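Local coordinates for protein pyruvate kinase 1 (Trypanosoma brucei brucei, PDB 4KCT) that transfers phosphate from phosphoenolpyruvate to ADP as a pyruvate kinase, giving pyruvate and ATP, and also has an intrinsic decarboxylase activity, at residues 109-114 and 159-164. Residues are numbered along the deposited sequence; the frame is centred on the assembly and turned at random.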
loop_
_atom_site.group_PDB
_atom_site.type_symbol
_atom_site.label_atom_id
_atom_site.label_comp_id
_atom_site.label_asym_id
_atom_site.label_seq_id
_atom_site.Cartn_x
_atom_site.Cartn_y
_atom_site.Cartn_z
ATOM N N CYS A 109 -27.812 21.213 47.388
ATOM C CA CYS A 109 -26.704 22.117 47.273
ATOM C C CYS A 109 -25.408 21.411 47.667
ATOM O O CYS A 109 -25.379 20.653 48.640
ATOM C CB CYS A 109 -26.935 23.376 48.125
ATOM S SG CYS A 109 -28.040 24.574 47.326
ATOM N N VAL A 110 -24.391 21.524 46.813
ATOM C CA VAL A 110 -23.088 21.017 47.154
ATOM C C VAL A 110 -22.162 22.190 47.403
ATOM O O VAL A 110 -22.231 23.202 46.707
ATOM C CB VAL A 110 -22.516 20.072 46.065
ATOM C CG1 VAL A 110 -23.423 18.860 45.909
ATOM C CG2 VAL A 110 -22.385 20.800 44.729
ATOM N N THR A 111 -21.431 22.126 48.504
ATOM C CA THR A 111 -20.645 23.286 48.953
ATOM C C THR A 111 -19.189 22.916 49.211
ATOM O O THR A 111 -18.875 21.758 49.559
ATOM C CB THR A 111 -21.260 23.926 50.222
ATOM O OG1 THR A 111 -20.532 25.104 50.565
ATOM C CG2 THR A 111 -21.241 22.930 51.416
ATOM N N THR A 112 -18.286 23.874 48.984
ATOM C CA THR A 112 -16.887 23.701 49.355
ATOM C C THR A 112 -16.591 24.460 50.677
ATOM O O THR A 112 -15.449 24.559 51.103
ATOM C CB THR A 112 -15.954 24.206 48.231
ATOM O OG1 THR A 112 -16.231 25.593 47.970
ATOM C CG2 THR A 112 -16.218 23.414 46.950
ATOM N N ASP A 113 -17.642 24.984 51.303
ATOM C CA ASP A 113 -17.539 25.586 52.657
ATOM C C ASP A 113 -17.325 24.505 53.711
ATOM O O ASP A 113 -18.220 23.737 53.985
ATOM C CB ASP A 113 -18.820 26.366 52.975
ATOM C CG ASP A 113 -18.720 27.179 54.278
ATOM O OD1 ASP A 113 -17.810 26.935 55.090
ATOM O OD2 ASP A 113 -19.599 28.020 54.487
ATOM N N PRO A 114 -16.126 24.463 54.317
ATOM C CA PRO A 114 -15.789 23.371 55.226
ATOM C C PRO A 114 -16.578 23.420 56.544
ATOM O O PRO A 114 -16.623 22.414 57.256
ATOM C CB PRO A 114 -14.276 23.552 55.464
ATOM C CG PRO A 114 -14.006 24.995 55.160
ATOM C CD PRO A 114 -14.982 25.369 54.072
ATOM N N ASP A 159 -19.770 31.733 45.399
ATOM C CA ASP A 159 -18.480 31.230 44.910
ATOM C C ASP A 159 -18.084 29.909 45.563
ATOM O O ASP A 159 -17.124 29.270 45.143
ATOM C CB ASP A 159 -17.357 32.270 45.051
ATOM C CG ASP A 159 -17.109 32.652 46.473
ATOM O OD1 ASP A 159 -18.066 32.543 47.272
ATOM O OD2 ASP A 159 -15.975 33.087 46.797
ATOM N N ARG A 160 -18.883 29.445 46.516
ATOM C CA ARG A 160 -18.621 28.145 47.129
ATOM C C ARG A 160 -19.755 27.111 47.038
ATOM O O ARG A 160 -19.688 26.068 47.688
ATOM C CB ARG A 160 -18.196 28.329 48.580
ATOM C CG ARG A 160 -17.036 29.305 48.727
ATOM C CD ARG A 160 -16.046 28.794 49.745
ATOM N NE ARG A 160 -16.500 29.133 51.070
ATOM C CZ ARG A 160 -15.776 28.981 52.171
ATOM N NH1 ARG A 160 -16.262 29.400 53.316
ATOM N NH2 ARG A 160 -14.582 28.372 52.131
ATOM N N THR A 161 -20.794 27.396 46.257
ATOM C CA THR A 161 -22.014 26.578 46.326
ATOM C C THR A 161 -22.685 26.382 44.971
ATOM O O THR A 161 -22.961 27.344 44.249
ATOM C CB THR A 161 -23.031 27.170 47.323
ATOM O OG1 THR A 161 -22.334 27.617 48.491
ATOM C CG2 THR A 161 -24.096 26.109 47.719
ATOM N N LEU A 162 -22.944 25.127 44.639
ATOM C CA LEU A 162 -23.688 24.782 43.447
ATOM C C LEU A 162 -25.020 24.153 43.845
ATOM O O LEU A 162 -25.091 23.347 44.778
ATOM C CB LEU A 162 -22.882 23.801 42.584
ATOM C CG LEU A 162 -21.518 24.324 42.129
ATOM C CD1 LEU A 162 -20.748 23.226 41.400
ATOM C CD2 LEU A 162 -21.695 25.540 41.233
ATOM N N LYS A 163 -26.076 24.521 43.136
ATOM C CA LYS A 163 -27.340 23.841 43.263
ATOM C C LYS A 163 -27.430 22.764 42.179
ATOM O O LYS A 163 -27.149 23.032 41.005
ATOM C CB LYS A 163 -28.483 24.849 43.109
ATOM C CG LYS A 163 -29.863 24.243 43.263
ATOM C CD LYS A 163 -30.926 25.332 43.405
ATOM C CE LYS A 163 -31.846 25.364 42.190
ATOM N NZ LYS A 163 -31.415 26.370 41.171
ATOM N N CYS A 164 -27.792 21.545 42.578
ATOM C CA CYS A 164 -27.669 20.373 41.692
ATOM C C CYS A 164 -28.977 19.582 41.652
ATOM O O CYS A 164 -29.772 19.618 42.591
ATOM C CB CYS A 164 -26.538 19.451 42.165
ATOM S SG CYS A 164 -24.891 20.204 42.122
HETATM O O HOH W 1 -15.792 26.346 44.780
#
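V110 and L162 form the hydrogen-bonded pair at which two neighbouring antiparallel strands are joined: V110 N donates to L162 O at 2.8 Å, and L162 N returns a bond to V110 O at 2.9 Å. C109 with K163 and T111 with T161 are the flanking non-hydrogen-bonded pairs, where the CA atoms come within 4.4 Å and CA-H...O contacts run from C109 CA to L162 O and from T161 CA to V110 O.

Beyond T111 the ladder ends in a carbonyl gripped twice. R160 O takes T112 N at 2.9 Å, in the carbonyl plane, and T111 OG1 at 3.1 Å, from above that plane. With OG1 anti to its backbone N (chi1 -176°), T111 also accepts from D113 N, an ST turn that fixes the chain as it leaves the strand.

Apolar contact lies on the V110 face, where one methyl, CG2, touches both L162 CB and C164 SG, each at 3.7 Å. Helix 132-135 packs on this face, with L132 against V110, T112 and L162.

The one salt bridge between the segments lies at the loop end. R160, bent at chi2 and chi3, runs past T112 OG1 and lays its guanidinium against D113, whose CA sits over one face. Carboxylate and guanidinium are stacked with planes 22° apart; OD1 stands well out of the guanidinium plane, so no N-H points at it and its 3.4 Å salt bridge with R160 NH1 rests on charge alone, while OD1 accepts a hydrogen bond from A115 N. P114 CD meets R160 NH2 at the tip.

Strand 107-111 lies between 161-166, antiparallel to it, and 124-126, which runs parallel, in the mixed sheet of the small beta-barrel B domain that pyruvate kinases carry as an insertion in their TIM barrel.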